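Local coordinates for lipolytic protein G-D-S-L family (Chitinophaga pinensis, PDB 4Q7Q) that probably hydrolyses ester bonds as a lipase or acylhydrolase of the SGNH superfamily, although its substrate is not established, at residues V125-Y137 with A145-L157. Residues are numbered along the deposited sequence; the frame is centred on the assembly and turned at random.
Sequences VLITPMQRNDFVY and AFGSYQKKNGQTL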
ATOM      1  N   VAL A 125      14.221  -3.467  -1.440  1.00 18.94           N
ATOM      2  CA  VAL A 125      13.368  -2.892  -2.468  1.00 19.07           C
ATOM      3  C   VAL A 125      12.301  -2.038  -1.792  1.00 19.10           C
ATOM      4  O   VAL A 125      11.694  -2.463  -0.812  1.00 19.28           O
ATOM      5  CB  VAL A 125      12.688  -4.007  -3.299  1.00 20.85           C
ATOM      6  CG1 VAL A 125      11.668  -3.428  -4.266  1.00 22.42           C
ATOM      7  CG2 VAL A 125      13.726  -4.824  -4.046  1.00 21.97           C
ATOM      8  N   LEU A 126      12.092  -0.823  -2.296  1.00 18.02           N
ATOM      9  CA  LEU A 126      11.011   0.025  -1.807  1.00 17.67           C
ATOM     10  C   LEU A 126       9.861   0.007  -2.806  1.00 18.02           C
ATOM     11  O   LEU A 126      10.076  -0.116  -4.011  1.00 19.21           O
ATOM     12  CB  LEU A 126      11.495   1.461  -1.597  1.00 18.74           C
ATOM     13  CG  LEU A 126      12.793   1.642  -0.806  1.00 18.73           C
ATOM     14  CD1 LEU A 126      13.122   3.120  -0.679  1.00 20.34           C
ATOM     15  CD2 LEU A 126      12.717   0.970   0.564  1.00 19.56           C
ATOM     16  N   ILE A 127       8.641   0.124  -2.297  1.00 16.99           N
ATOM     17  CA  ILE A 127       7.452   0.138  -3.139  1.00 17.43           C
ATOM     18  C   ILE A 127       6.648   1.398  -2.852  1.00 17.71           C
ATOM     19  O   ILE A 127       6.280   1.639  -1.706  1.00 18.47           O
ATOM     20  CB  ILE A 127       6.575  -1.094  -2.867  1.00 16.49           C
ATOM     21  CG1 ILE A 127       7.408  -2.374  -2.987  1.00 16.36           C
ATOM     22  CG2 ILE A 127       5.359  -1.112  -3.784  1.00 17.67           C
ATOM     23  CD1 ILE A 127       6.606  -3.632  -2.805  1.00 17.37           C
ATOM     24  N   THR A 128       6.387   2.214  -3.871  1.00 17.03           N
ATOM     25  CA  THR A 128       5.589   3.425  -3.653  1.00 17.39           C
ATOM     26  C   THR A 128       4.132   3.094  -3.361  1.00 17.82           C
ATOM     27  O   THR A 128       3.629   2.060  -3.794  1.00 17.54           O
ATOM     28  CB  THR A 128       5.606   4.380  -4.863  1.00 18.25           C
ATOM     29  OG1 THR A 128       4.911   3.770  -5.955  1.00 20.05           O
ATOM     30  CG2 THR A 128       7.030   4.726  -5.275  1.00 19.20           C
ATOM     31  N   PRO A 129       3.445   3.977  -2.628  1.00 17.35           N
ATOM     32  CA  PRO A 129       2.015   3.725  -2.451  1.00 16.53           C
ATOM     33  C   PRO A 129       1.283   3.693  -3.787  1.00 16.26           C
ATOM     34  O   PRO A 129       1.632   4.407  -4.730  1.00 19.04           O
ATOM     35  CB  PRO A 129       1.544   4.929  -1.629  1.00 17.94           C
ATOM     36  CG  PRO A 129       2.749   5.385  -0.897  1.00 19.21           C
ATOM     37  CD  PRO A 129       3.916   5.116  -1.822  1.00 18.46           C
HETATM   38  N   MSE A 130       0.276   2.838  -3.864  1.00 16.34           N
HETATM   39  CA  MSE A 130      -0.619   2.833  -5.005  1.00 15.97           C
HETATM   40  C   MSE A 130      -1.594   3.992  -4.866  1.00 14.53           C
HETATM   41  O   MSE A 130      -1.905   4.425  -3.759  1.00 15.00           O
HETATM   42  CB  MSE A 130      -1.386   1.511  -5.046  1.00 16.46           C
HETATM   43  CG  MSE A 130      -2.183   1.303  -6.323  1.00 18.59           C
HETATM   44 SE   MSE A 130      -2.869  -0.518  -6.553  0.83 25.02          SE
HETATM   45  CE  MSE A 130      -4.397  -0.388  -5.353  1.00 22.91           C
ATOM     46  N   GLN A 131      -2.093   4.496  -5.988  1.00 14.04           N
ATOM     47  CA  GLN A 131      -3.204   5.432  -5.913  1.00 14.55           C
ATOM     48  C   GLN A 131      -4.393   4.748  -5.247  1.00 15.48           C
ATOM     49  O   GLN A 131      -4.484   3.513  -5.190  1.00 15.83           O
ATOM     50  CB  GLN A 131      -3.555   5.977  -7.295  1.00 16.68           C
ATOM     51  CG  GLN A 131      -2.425   6.817  -7.861  1.00 17.59           C
ATOM     52  CD  GLN A 131      -2.766   7.491  -9.167  1.00 19.77           C
ATOM     53  OE1 GLN A 131      -3.780   8.188  -9.281  1.00 21.24           O
ATOM     54  NE2 GLN A 131      -1.909   7.306 -10.159  1.00 22.93           N
ATOM     55  N   ARG A 132      -5.284   5.553  -4.698  1.00 14.44           N
ATOM     56  CA  ARG A 132      -6.434   5.019  -3.989  1.00 14.71           C
ATOM     57  C   ARG A 132      -7.644   5.880  -4.262  1.00 14.07           C
ATOM     58  O   ARG A 132      -7.547   7.112  -4.309  1.00 15.57           O
ATOM     59  CB  ARG A 132      -6.154   4.970  -2.483  1.00 14.10           C
ATOM     60  CG  ARG A 132      -5.574   6.246  -1.904  1.00 14.05           C
ATOM     61  CD  ARG A 132      -5.145   6.077  -0.458  1.00 13.99           C
ATOM     62  NE  ARG A 132      -6.280   5.996   0.458  1.00 13.94           N
ATOM     63  CZ  ARG A 132      -6.168   5.789   1.765  1.00 14.07           C
ATOM     64  NH1 ARG A 132      -4.963   5.620   2.312  1.00 14.83           N
ATOM     65  NH2 ARG A 132      -7.255   5.747   2.524  1.00 15.81           N
ATOM     66  N   ASN A 133      -8.787   5.245  -4.481  1.00 13.98           N
ATOM     67  CA  ASN A 133     -10.009   6.021  -4.587  1.00 15.29           C
ATOM     68  C   ASN A 133     -10.698   6.078  -3.231  1.00 15.23           C
ATOM     69  O   ASN A 133     -10.085   5.722  -2.223  1.00 16.05           O
ATOM     70  CB  ASN A 133     -10.923   5.511  -5.701  1.00 15.89           C
ATOM     71  CG  ASN A 133     -11.578   6.644  -6.449  1.00 15.99           C
ATOM     72  OD1 ASN A 133     -12.065   7.589  -5.836  1.00 16.37           O
ATOM     73  ND2 ASN A 133     -11.568   6.578  -7.777  1.00 18.69           N
ATOM     74  N   ASP A 134     -11.942   6.548  -3.194  1.00 15.24           N
ATOM     75  CA  ASP A 134     -12.678   6.611  -1.934  1.00 17.19           C
ATOM     76  C   ASP A 134     -12.686   5.230  -1.294  1.00 17.51           C
ATOM     77  O   ASP A 134     -13.076   4.247  -1.921  1.00 18.67           O
ATOM     78  CB  ASP A 134     -14.126   7.046  -2.174  1.00 17.86           C
ATOM     79  CG  ASP A 134     -14.261   8.516  -2.514  1.00 18.11           C
ATOM     80  OD1 ASP A 134     -13.245   9.227  -2.654  1.00 18.14           O
ATOM     81  OD2 ASP A 134     -15.415   8.960  -2.641  1.00 19.81           O
ATOM     82  N   PHE A 135     -12.251   5.168  -0.043  1.00 15.88           N
ATOM     83  CA  PHE A 135     -12.187   3.922   0.700  1.00 16.31           C
ATOM     84  C   PHE A 135     -13.366   3.810   1.648  1.00 16.01           C
ATOM     85  O   PHE A 135     -13.692   4.772   2.339  1.00 17.43           O
ATOM     86  CB  PHE A 135     -10.886   3.891   1.500  1.00 16.78           C
ATOM     87  CG  PHE A 135     -10.876   2.891   2.626  1.00 16.54           C
ATOM     88  CD1 PHE A 135     -10.903   1.536   2.360  1.00 17.36           C
ATOM     89  CD2 PHE A 135     -10.823   3.310   3.950  1.00 17.03           C
ATOM     90  CE1 PHE A 135     -10.882   0.609   3.394  1.00 16.80           C
ATOM     91  CE2 PHE A 135     -10.793   2.391   4.985  1.00 17.74           C
ATOM     92  CZ  PHE A 135     -10.829   1.036   4.708  1.00 16.79           C
ATOM     93  N   VAL A 136     -14.012   2.646   1.670  1.00 17.00           N
ATOM     94  CA  VAL A 136     -15.013   2.339   2.686  1.00 17.22           C
ATOM     95  C   VAL A 136     -14.711   0.958   3.255  1.00 17.35           C
ATOM     96  O   VAL A 136     -14.666  -0.022   2.519  1.00 18.44           O
ATOM     97  CB  VAL A 136     -16.448   2.378   2.126  1.00 17.85           C
ATOM     98  CG1 VAL A 136     -17.445   2.178   3.249  1.00 18.70           C
ATOM     99  CG2 VAL A 136     -16.711   3.696   1.426  1.00 18.51           C
ATOM    100  N   TYR A 137     -14.471   0.891   4.561  1.00 18.11           N
ATOM    101  CA  TYR A 137     -14.090  -0.359   5.207  1.00 19.41           C
ATOM    102  C   TYR A 137     -15.224  -1.385   5.154  1.00 20.08           C
ATOM    103  O   TYR A 137     -16.345  -1.119   5.588  1.00 20.55           O
ATOM    104  CB  TYR A 137     -13.687  -0.088   6.660  1.00 19.44           C
ATOM    105  CG  TYR A 137     -13.143  -1.289   7.401  1.00 19.84           C
ATOM    106  CD1 TYR A 137     -12.412  -2.269   6.740  1.00 20.35           C
ATOM    107  CD2 TYR A 137     -13.361  -1.441   8.765  1.00 21.36           C
ATOM    108  CE1 TYR A 137     -11.915  -3.368   7.414  1.00 23.12           C
ATOM    109  CE2 TYR A 137     -12.862  -2.539   9.451  1.00 23.43           C
ATOM    110  CZ  TYR A 137     -12.141  -3.504   8.768  1.00 23.74           C
ATOM    111  OH  TYR A 137     -11.641  -4.599   9.440  1.00 25.64           O
ATOM    112  N   ALA A 145     -12.591   7.033   3.856  1.00 16.02           N
ATOM    113  CA  ALA A 145     -11.610   8.061   3.510  1.00 15.14           C
ATOM    114  C   ALA A 145     -11.786   8.463   2.060  1.00 15.37           C
ATOM    115  O   ALA A 145     -12.222   7.666   1.242  1.00 17.31           O
ATOM    116  CB  ALA A 145     -10.202   7.538   3.728  1.00 15.89           C
ATOM    117  N   PHE A 146     -11.453   9.707   1.736  1.00 15.16           N
ATOM    118  CA  PHE A 146     -11.514  10.130   0.345  1.00 15.30           C
ATOM    119  C   PHE A 146     -10.286   9.685  -0.437  1.00 14.82           C
ATOM    120  O   PHE A 146      -9.267   9.323   0.155  1.00 15.47           O
ATOM    121  CB  PHE A 146     -11.752  11.635   0.218  1.00 15.74           C
ATOM    122  CG  PHE A 146     -10.710  12.502   0.874  1.00 15.85           C
ATOM    123  CD1 PHE A 146      -9.492  12.746   0.259  1.00 16.62           C
ATOM    124  CD2 PHE A 146     -10.988  13.134   2.079  1.00 15.73           C
ATOM    125  CE1 PHE A 146      -8.560  13.586   0.850  1.00 16.11           C
ATOM    126  CE2 PHE A 146     -10.072  13.971   2.681  1.00 16.88           C
ATOM    127  CZ  PHE A 146      -8.854  14.203   2.067  1.00 16.61           C
ATOM    128  N   GLY A 147     -10.402   9.699  -1.764  1.00 15.19           N
ATOM    129  CA  GLY A 147      -9.345   9.213  -2.632  1.00 15.87           C
ATOM    130  C   GLY A 147      -8.209  10.195  -2.849  1.00 15.84           C
ATOM    131  O   GLY A 147      -8.301  11.364  -2.468  1.00 17.04           O
ATOM    132  N   SER A 148      -7.152   9.732  -3.509  1.00 15.76           N
ATOM    133  CA  SER A 148      -5.942  10.544  -3.654  1.00 15.90           C
ATOM    134  C   SER A 148      -6.043  11.616  -4.748  1.00 16.65           C
ATOM    135  O   SER A 148      -5.069  12.284  -5.058  1.00 17.57           O
ATOM    136  CB  SER A 148      -4.696   9.656  -3.829  1.00 16.50           C
ATOM    137  OG  SER A 148      -4.872   8.679  -4.846  1.00 15.82           O
ATOM    138  N   TYR A 149      -7.232  11.778  -5.321  1.00 15.62           N
ATOM    139  CA  TYR A 149      -7.528  12.943  -6.160  1.00 15.68           C
ATOM    140  C   TYR A 149      -7.588  14.247  -5.332  1.00 16.96           C
ATOM    141  O   TYR A 149      -7.576  15.339  -5.895  1.00 20.05           O
ATOM    142  CB  TYR A 149      -8.849  12.736  -6.922  1.00 16.11           C
ATOM    143  CG  TYR A 149     -10.017  12.453  -5.998  1.00 17.02           C
ATOM    144  CD1 TYR A 149     -10.680  13.493  -5.342  1.00 17.88           C
ATOM    145  CD2 TYR A 149     -10.446  11.151  -5.765  1.00 16.36           C
ATOM    146  CE1 TYR A 149     -11.731  13.239  -4.478  1.00 18.07           C
ATOM    147  CE2 TYR A 149     -11.504  10.886  -4.915  1.00 16.79           C
ATOM    148  CZ  TYR A 149     -12.139  11.935  -4.269  1.00 17.93           C
ATOM    149  OH  TYR A 149     -13.182  11.688  -3.410  1.00 19.76           O
ATOM    150  N   GLN A 150      -7.667  14.125  -4.006  1.00 16.07           N
ATOM    151  CA  GLN A 150      -7.766  15.277  -3.114  1.00 17.17           C
ATOM    152  C   GLN A 150      -6.575  15.293  -2.155  1.00 16.35           C
ATOM    153  O   GLN A 150      -6.051  14.233  -1.794  1.00 16.10           O
ATOM    154  CB  GLN A 150      -9.096  15.222  -2.342  1.00 16.89           C
ATOM    155  CG  GLN A 150      -9.343  16.337  -1.309  1.00 16.45           C
ATOM    156  CD  GLN A 150      -9.435  17.723  -1.926  1.00 16.46           C
ATOM    157  OE1 GLN A 150      -8.444  18.270  -2.418  1.00 18.02           O
ATOM    158  NE2 GLN A 150     -10.636  18.294  -1.917  1.00 18.45           N
ATOM    159  N   LYS A 151      -6.139  16.487  -1.757  1.00 15.94           N
ATOM    160  CA  LYS A 151      -5.080  16.607  -0.752  1.00 14.73           C
ATOM    161  C   LYS A 151      -5.604  16.261   0.629  1.00 15.91           C
ATOM    162  O   LYS A 151      -6.783  16.468   0.927  1.00 17.30           O
ATOM    163  CB  LYS A 151      -4.505  18.029  -0.722  1.00 15.06           C
ATOM    164  CG  LYS A 151      -3.592  18.347  -1.892  1.00 15.01           C
ATOM    165  CD  LYS A 151      -3.050  19.773  -1.829  1.00 16.87           C
ATOM    166  CE  LYS A 151      -1.870  19.937  -2.780  1.00 18.01           C
ATOM    167  NZ  LYS A 151      -1.309  21.324  -2.819  1.00 19.32           N
ATOM    168  N   LYS A 152      -4.718  15.746   1.471  1.00 14.81           N
ATOM    169  CA  LYS A 152      -5.041  15.544   2.867  1.00 13.56           C
ATOM    170  C   LYS A 152      -4.032  16.352   3.648  1.00 15.20           C
ATOM    171  O   LYS A 152      -2.825  16.165   3.485  1.00 15.80           O
ATOM    172  CB  LYS A 152      -4.941  14.061   3.243  1.00 15.44           C
ATOM    173  CG  LYS A 152      -5.233  13.778   4.720  1.00 17.08           C
ATOM    174  CD  LYS A 152      -6.661  14.171   5.088  1.00 18.63           C
ATOM    175  CE  LYS A 152      -6.969  13.850   6.546  1.00 20.77           C
ATOM    176  NZ  LYS A 152      -7.423  12.446   6.736  1.00 22.21           N
ATOM    177  N   ASN A 153      -4.526  17.277   4.465  1.00 15.96           N
ATOM    178  CA  ASN A 153      -3.651  18.149   5.238  0.53 17.00           C
ATOM    179  C   ASN A 153      -2.582  18.812   4.365  1.00 17.47           C
ATOM    180  O   ASN A 153      -1.419  18.910   4.751  1.00 19.35           O
ATOM    181  CB  ASN A 153      -3.030  17.378   6.409  0.53 18.04           C
ATOM    182  CG  ASN A 153      -4.069  16.928   7.426  0.53 20.76           C
ATOM    183  OD1 ASN A 153      -5.270  16.923   7.144  0.53 23.91           O
ATOM    184  ND2 ASN A 153      -3.615  16.568   8.618  0.53 22.48           N
ATOM    185  N   GLY A 154      -2.981  19.253   3.174  1.00 17.05           N
ATOM    186  CA  GLY A 154      -2.091  19.991   2.299  1.00 16.94           C
ATOM    187  C   GLY A 154      -1.070  19.159   1.557  1.00 16.77           C
ATOM    188  O   GLY A 154      -0.174  19.704   0.923  1.00 18.37           O
ATOM    189  N   GLN A 155      -1.204  17.840   1.619  1.00 15.61           N
ATOM    190  CA  GLN A 155      -0.267  16.947   0.930  1.00 15.80           C
ATOM    191  C   GLN A 155      -0.974  16.005  -0.029  1.00 15.32           C
ATOM    192  O   GLN A 155      -2.044  15.482   0.283  1.00 16.00           O
ATOM    193  CB  GLN A 155       0.542  16.118   1.933  1.00 15.27           C
ATOM    194  CG  GLN A 155       1.280  16.959   2.944  1.00 16.10           C
ATOM    195  CD  GLN A 155       2.177  16.136   3.862  1.00 16.66           C
ATOM    196  OE1 GLN A 155       3.376  16.406   3.984  1.00 19.92           O
ATOM    197  NE2 GLN A 155       1.594  15.148   4.534  1.00 16.08           N
ATOM    198  N   THR A 156      -0.377  15.788  -1.200  1.00 15.48           N
ATOM    199  CA  THR A 156      -0.883  14.774  -2.120  1.00 15.92           C
ATOM    200  C   THR A 156      -0.219  13.448  -1.816  1.00 16.00           C
ATOM    201  O   THR A 156       0.886  13.403  -1.278  1.00 16.63           O
ATOM    202  CB  THR A 156      -0.561  15.104  -3.580  1.00 16.57           C
ATOM    203  OG1 THR A 156       0.858  15.064  -3.763  1.00 18.55           O
ATOM    204  CG2 THR A 156      -1.102  16.476  -3.968  1.00 18.56           C
ATOM    205  N   LEU A 157      -0.878  12.362  -2.188  1.00 15.32           N
ATOM    206  CA  LEU A 157      -0.289  11.041  -2.023  1.00 13.62           C
ATOM    207  C   LEU A 157       0.938  10.926  -2.920  1.00 14.81           C
ATOM    208  O   LEU A 157       1.919  10.250  -2.573  1.00 14.86           O
ATOM    209  CB  LEU A 157      -1.311   9.945  -2.343  1.00 14.53           C
ATOM    210  CG  LEU A 157      -0.851   8.497  -2.154  1.00 13.69           C
ATOM    211  CD1 LEU A 157      -0.359   8.236  -0.725  1.00 14.05           C
ATOM    212  CD2 LEU A 157      -1.997   7.567  -2.505  1.00 15.59           C
TER
HETATM  213  O   HOH W   1      -4.044   9.884  -7.169  1.00 21.05           O
HETATM  214  O   HOH W   2      -9.026   6.572   0.214  1.00 15.19           O
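D134 reaches across to two donors through a single carboxylate oxygen. Its OD1 takes the hydroxyl of Y149 on the syn lone pair, at 2.6 Å from OH, and on the anti side accepts the backbone N of G147 at 3.0 Å, a bent bond (135° at the hydrogen). CG lies anti to the carbonyl carbon (chi1 -73°), which brings OD1 to the edge of the Y149 ring, the two planes 44° apart. A carboxylate suits this place because OD2 still pairs with K193 in a salt bridge. An asparagine here would probably lose much of the pull on K193 and weaken the hold on the Y149 hydroxyl. Glycine suits position 147, since a CB would crowd N133 CA and the Y149 ring. Next to it, R132 O receives S148 N at 2.8 Å. Branched L157 sets CD2 on R132 CG, 3.9 Å away, and CD1 on P129; beyond, the R132 guanidinium turns to T80. Water 2 accepts from R132 NE and donates to N133 O and F146 O, linking both backbones. F135 and A145 form an antiparallel hydrogen-bonded pair, making a two-stranded ribbon beyond parallel strand 123-127 of the SGNH-hydrolase α/β fold, with F135 against D235 of a probable Ser-His-Asp triad.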